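Local coordinates for protein nicotinate phosphoribosyltransferase (Porphyromonas gingivalis, PDB 2IM5) that probably catalyses the ATP-dependent synthesis of nicotinate mononucleotide from nicotinate and 5-phosphoribosyl 1-diphosphate, a step of NAD biosynthesis, at residues R37-L49 against V95-I107. Residues are numbered along the deposited sequence; the frame is centred on the assembly and turned at random.
Sequences RNRQGFTEEFAEL and VTVSIDAQGHLDI
Phe42 N donates to Gly103 O across 3.1 Å, an almost straight bond (175°) that joins the loop leading into the helix to the turn of a beta hairpin. Beyond it, helix 44-49 runs nearly antiparallel to strand 95-99, their axes 8.1 Å apart at closest. A water extends the link, donating to Gln40 O and accepting from Leu105 N.

Leu105 shows how one aliphatic side chain can serve two rings: its CD2 sits over the face of Phe42, 4.2 Å from the ring centroid, and meets the edge of Phe46. The Phe42 ring is placed by a CG anti to the carbonyl carbon (chi1 -80°), which brings Phe42 CD2 to 3.4 Å from Leu105 CB. Within the helix, Ala47 CB points at the strand and rests on Ile99 CD1 (3.9 Å) and Val97 CG1. The Glu44 chain folds at chi2 and runs alongside Ile99 in the opposite sense; its OE2 lies 3.5 Å from Ile99 CG1, while OE1 is salt-bridged to Arg51. Arg39 CB makes a CH-pi contact over one face of the His104 imidazole, 4.0 Å from its centroid; the extended chain runs past CE1, its guanidinium 25° from the ring plane. Asp100 OD1 steadies the type I turn by accepting from His104 N (2.8 Å).

This helix on the edge hairpin of an antiparallel sheet is an alpha+beta arrangement within the NAPRTase N-terminal domain.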
loop_
_atom_site.group_PDB
_atom_site.type_symbol
_atom_site.label_atom_id
_atom_site.label_comp_id
_atom_site.label_asym_id
_atom_site.label_seq_id
_atom_site.Cartn_x
_atom_site.Cartn_y
_atom_site.Cartn_z
ATOM N N ARG A 37 16.097 -2.643 -2.778
ATOM C CA ARG A 37 16.378 -4.064 -2.813
ATOM C C ARG A 37 17.300 -4.524 -3.933
ATOM O O ARG A 37 17.659 -5.697 -4.003
ATOM C CB ARG A 37 15.055 -4.833 -2.811
ATOM C CG ARG A 37 14.237 -4.515 -1.558
ATOM C CD ARG A 37 13.020 -5.395 -1.367
ATOM N NE ARG A 37 11.994 -5.162 -2.379
ATOM C CZ ARG A 37 10.737 -5.582 -2.272
ATOM N NH1 ARG A 37 10.350 -6.253 -1.194
ATOM N NH2 ARG A 37 9.868 -5.335 -3.241
ATOM N N ASN A 38 17.698 -3.600 -4.799
ATOM C CA ASN A 38 18.609 -3.932 -5.883
ATOM C C ASN A 38 19.990 -3.373 -5.564
ATOM O O ASN A 38 20.930 -3.532 -6.341
ATOM C CB ASN A 38 18.104 -3.359 -7.208
ATOM C CG ASN A 38 17.074 -4.251 -7.874
ATOM O OD1 ASN A 38 16.486 -3.881 -8.888
ATOM N ND2 ASN A 38 16.857 -5.436 -7.314
ATOM N N ARG A 39 20.100 -2.723 -4.409
ATOM C CA ARG A 39 21.359 -2.135 -3.960
ATOM C C ARG A 39 22.085 -1.337 -5.040
ATOM O O ARG A 39 23.290 -1.491 -5.230
ATOM C CB ARG A 39 22.294 -3.224 -3.424
ATOM C CG ARG A 39 21.815 -3.897 -2.154
ATOM C CD ARG A 39 22.905 -4.791 -1.573
ATOM N NE ARG A 39 22.467 -5.480 -0.362
ATOM C CZ ARG A 39 22.117 -4.872 0.769
ATOM N NH1 ARG A 39 22.153 -3.547 0.855
ATOM N NH2 ARG A 39 21.721 -5.589 1.815
ATOM N N GLN A 40 21.349 -0.490 -5.747
ATOM C CA GLN A 40 21.939 0.340 -6.788
ATOM C C GLN A 40 22.815 1.405 -6.146
ATOM O O GLN A 40 22.563 1.838 -5.021
ATOM C CB GLN A 40 20.847 1.027 -7.605
ATOM C CG GLN A 40 20.055 0.102 -8.504
ATOM C CD GLN A 40 18.918 0.822 -9.203
ATOM O OE1 GLN A 40 19.070 1.959 -9.654
ATOM N NE2 GLN A 40 17.774 0.159 -9.310
ATOM N N GLY A 41 23.848 1.829 -6.863
ATOM C CA GLY A 41 24.725 2.854 -6.334
ATOM C C GLY A 41 24.117 4.220 -6.585
ATOM O O GLY A 41 23.604 4.485 -7.668
ATOM N N PHE A 42 24.166 5.086 -5.583
ATOM C CA PHE A 42 23.612 6.427 -5.712
ATOM C C PHE A 42 24.652 7.459 -5.321
ATOM O O PHE A 42 25.498 7.210 -4.464
ATOM C CB PHE A 42 22.369 6.572 -4.828
ATOM C CG PHE A 42 21.128 5.986 -5.433
ATOM C CD1 PHE A 42 20.435 6.676 -6.423
ATOM C CD2 PHE A 42 20.655 4.749 -5.021
ATOM C CE1 PHE A 42 19.285 6.142 -6.991
ATOM C CE2 PHE A 42 19.506 4.204 -5.585
ATOM C CZ PHE A 42 18.820 4.904 -6.574
ATOM N N THR A 43 24.578 8.620 -5.955
ATOM C CA THR A 43 25.524 9.691 -5.697
ATOM C C THR A 43 24.938 10.747 -4.784
ATOM O O THR A 43 23.720 10.854 -4.638
ATOM C CB THR A 43 25.940 10.382 -6.997
ATOM O OG1 THR A 43 24.789 10.998 -7.591
ATOM C CG2 THR A 43 26.538 9.373 -7.968
ATOM N N GLU A 44 25.818 11.538 -4.182
ATOM C CA GLU A 44 25.400 12.595 -3.277
ATOM C C GLU A 44 24.574 13.661 -3.977
ATOM O O GLU A 44 23.746 14.315 -3.345
ATOM C CB GLU A 44 26.616 13.246 -2.612
ATOM C CG GLU A 44 26.797 12.869 -1.148
ATOM C CD GLU A 44 25.609 13.279 -0.286
ATOM O OE1 GLU A 44 25.149 14.435 -0.416
ATOM O OE2 GLU A 44 25.141 12.452 0.525
ATOM N N GLU A 45 24.787 13.848 -5.276
ATOM C CA GLU A 45 24.014 14.862 -5.976
ATOM C C GLU A 45 22.574 14.397 -6.145
ATOM O O GLU A 45 21.658 15.216 -6.129
ATOM C CB GLU A 45 24.632 15.213 -7.331
ATOM C CG GLU A 45 24.318 14.272 -8.466
ATOM C CD GLU A 45 24.752 14.840 -9.813
ATOM O OE1 GLU A 45 24.252 15.924 -10.198
ATOM O OE2 GLU A 45 25.592 14.201 -10.483
ATOM N N PHE A 46 22.371 13.091 -6.302
ATOM C CA PHE A 46 21.014 12.565 -6.418
ATOM C C PHE A 46 20.357 12.730 -5.045
ATOM O O PHE A 46 19.209 13.168 -4.935
ATOM C CB PHE A 46 21.020 11.084 -6.796
ATOM C CG PHE A 46 19.648 10.522 -7.029
ATOM C CD1 PHE A 46 18.967 10.783 -8.216
ATOM C CD2 PHE A 46 19.014 9.760 -6.046
ATOM C CE1 PHE A 46 17.671 10.294 -8.426
ATOM C CE2 PHE A 46 17.720 9.267 -6.244
ATOM C CZ PHE A 46 17.049 9.539 -7.442
ATOM N N ALA A 47 21.104 12.389 -3.997
ATOM C CA ALA A 47 20.596 12.507 -2.635
ATOM C C ALA A 47 20.149 13.941 -2.398
ATOM O O ALA A 47 19.136 14.194 -1.749
ATOM C CB ALA A 47 21.679 12.127 -1.636
ATOM N N GLU A 48 20.912 14.886 -2.934
ATOM C CA GLU A 48 20.582 16.292 -2.777
ATOM C C GLU A 48 19.298 16.634 -3.539
ATOM O O GLU A 48 18.507 17.471 -3.106
ATOM C CB GLU A 48 21.741 17.161 -3.266
ATOM C CG GLU A 48 21.581 18.623 -2.927
ATOM C CD GLU A 48 21.210 18.846 -1.467
ATOM O OE1 GLU A 48 21.881 18.268 -0.579
ATOM O OE2 GLU A 48 20.248 19.604 -1.206
ATOM N N LEU A 49 19.093 15.984 -4.678
ATOM C CA LEU A 49 17.879 16.220 -5.450
ATOM C C LEU A 49 16.684 15.735 -4.628
ATOM O O LEU A 49 15.628 16.360 -4.619
ATOM C CB LEU A 49 17.928 15.456 -6.776
ATOM C CG LEU A 49 18.946 15.929 -7.812
ATOM C CD1 LEU A 49 18.891 15.025 -9.025
ATOM C CD2 LEU A 49 18.638 17.368 -8.200
ATOM N N VAL A 95 12.667 13.826 8.221
ATOM C CA VAL A 95 13.316 12.987 7.216
ATOM C C VAL A 95 14.815 13.226 7.056
ATOM O O VAL A 95 15.249 14.370 6.927
ATOM C CB VAL A 95 12.655 13.216 5.837
ATOM C CG1 VAL A 95 13.241 12.270 4.807
ATOM C CG2 VAL A 95 11.151 13.036 5.947
ATOM N N THR A 96 15.595 12.146 7.038
ATOM C CA THR A 96 17.042 12.243 6.868
ATOM C C THR A 96 17.476 11.427 5.658
ATOM O O THR A 96 17.238 10.223 5.595
ATOM C CB THR A 96 17.811 11.718 8.106
ATOM O OG1 THR A 96 17.449 12.490 9.257
ATOM C CG2 THR A 96 19.323 11.830 7.887
ATOM N N VAL A 97 18.112 12.094 4.700
ATOM C CA VAL A 97 18.577 11.439 3.483
ATOM C C VAL A 97 20.099 11.403 3.459
ATOM O O VAL A 97 20.760 12.373 3.828
ATOM C CB VAL A 97 18.102 12.191 2.228
ATOM C CG1 VAL A 97 18.581 11.470 0.972
ATOM C CG2 VAL A 97 16.588 12.315 2.241
ATOM N N SER A 98 20.655 10.279 3.031
ATOM C CA SER A 98 22.099 10.151 2.946
ATOM C C SER A 98 22.512 8.937 2.130
ATOM O O SER A 98 21.692 8.077 1.803
ATOM C CB SER A 98 22.703 10.036 4.341
ATOM O OG SER A 98 22.264 8.848 4.971
ATOM N N ILE A 99 23.794 8.891 1.792
ATOM C CA ILE A 99 24.355 7.772 1.051
ATOM C C ILE A 99 25.109 7.013 2.130
ATOM O O ILE A 99 25.977 7.582 2.773
ATOM C CB ILE A 99 25.355 8.249 -0.027
ATOM C CG1 ILE A 99 24.680 9.261 -0.960
ATOM C CG2 ILE A 99 25.876 7.052 -0.816
ATOM C CD1 ILE A 99 23.485 8.706 -1.717
ATOM N N ASP A 100 24.770 5.745 2.349
ATOM C CA ASP A 100 25.437 4.976 3.396
ATOM C C ASP A 100 26.866 4.597 3.053
ATOM O O ASP A 100 27.381 4.949 1.987
ATOM C CB ASP A 100 24.641 3.710 3.754
ATOM C CG ASP A 100 24.504 2.746 2.589
ATOM O OD1 ASP A 100 25.426 2.686 1.751
ATOM O OD2 ASP A 100 23.479 2.031 2.522
ATOM N N ALA A 101 27.501 3.874 3.972
ATOM C CA ALA A 101 28.882 3.435 3.811
ATOM C C ALA A 101 29.087 2.613 2.546
ATOM O O ALA A 101 30.159 2.650 1.944
ATOM C CB ALA A 101 29.315 2.630 5.028
ATOM N N GLN A 102 28.061 1.874 2.137
ATOM C CA GLN A 102 28.158 1.043 0.938
ATOM C C GLN A 102 27.811 1.801 -0.340
ATOM O O GLN A 102 27.751 1.208 -1.415
ATOM C CB GLN A 102 27.240 -0.181 1.053
ATOM C CG GLN A 102 27.673 -1.223 2.071
ATOM C CD GLN A 102 27.774 -0.668 3.482
ATOM O OE1 GLN A 102 28.788 -0.075 3.864
ATOM N NE2 GLN A 102 26.714 -0.853 4.265
ATOM N N GLY A 103 27.574 3.106 -0.228
ATOM C CA GLY A 103 27.235 3.897 -1.401
ATOM C C GLY A 103 25.783 3.760 -1.830
ATOM O O GLY A 103 25.421 4.088 -2.962
ATOM N N HIS A 104 24.943 3.281 -0.919
ATOM C CA HIS A 104 23.530 3.086 -1.202
ATOM C C HIS A 104 22.684 4.226 -0.650
ATOM O O HIS A 104 23.052 4.870 0.334
ATOM C CB HIS A 104 23.076 1.757 -0.601
ATOM C CG HIS A 104 23.818 0.573 -1.140
ATOM N ND1 HIS A 104 24.016 -0.578 -0.408
ATOM C CD2 HIS A 104 24.395 0.357 -2.347
ATOM C CE1 HIS A 104 24.685 -1.453 -1.139
ATOM N NE2 HIS A 104 24.926 -0.910 -2.320
ATOM N N LEU A 105 21.549 4.477 -1.289
ATOM C CA LEU A 105 20.657 5.542 -0.846
ATOM C C LEU A 105 19.947 5.121 0.436
ATOM O O LEU A 105 19.306 4.075 0.478
ATOM C CB LEU A 105 19.629 5.857 -1.936
ATOM C CG LEU A 105 18.602 6.953 -1.640
ATOM C CD1 LEU A 105 19.301 8.262 -1.306
ATOM C CD2 LEU A 105 17.700 7.123 -2.850
ATOM N N ASP A 106 20.074 5.938 1.475
ATOM C CA ASP A 106 19.446 5.667 2.767
ATOM C C ASP A 106 18.514 6.814 3.148
ATOM O O ASP A 106 18.926 7.980 3.159
ATOM C CB ASP A 106 20.517 5.506 3.851
ATOM C CG ASP A 106 19.932 5.148 5.214
ATOM O OD1 ASP A 106 19.227 5.994 5.813
ATOM O OD2 ASP A 106 20.178 4.013 5.689
ATOM N N ILE A 107 17.264 6.487 3.461
ATOM C CA ILE A 107 16.294 7.504 3.848
ATOM C C ILE A 107 15.468 7.045 5.042
ATOM O O ILE A 107 14.933 5.932 5.060
ATOM C CB ILE A 107 15.336 7.834 2.697
ATOM C CG1 ILE A 107 16.131 8.245 1.459
ATOM C CG2 ILE A 107 14.407 8.970 3.110
ATOM C CD1 ILE A 107 15.285 8.411 0.238
HETATM O O HOH W 1 20.595 2.220 -2.819
HETATM O O HOH W 2 25.483 11.458 2.821
#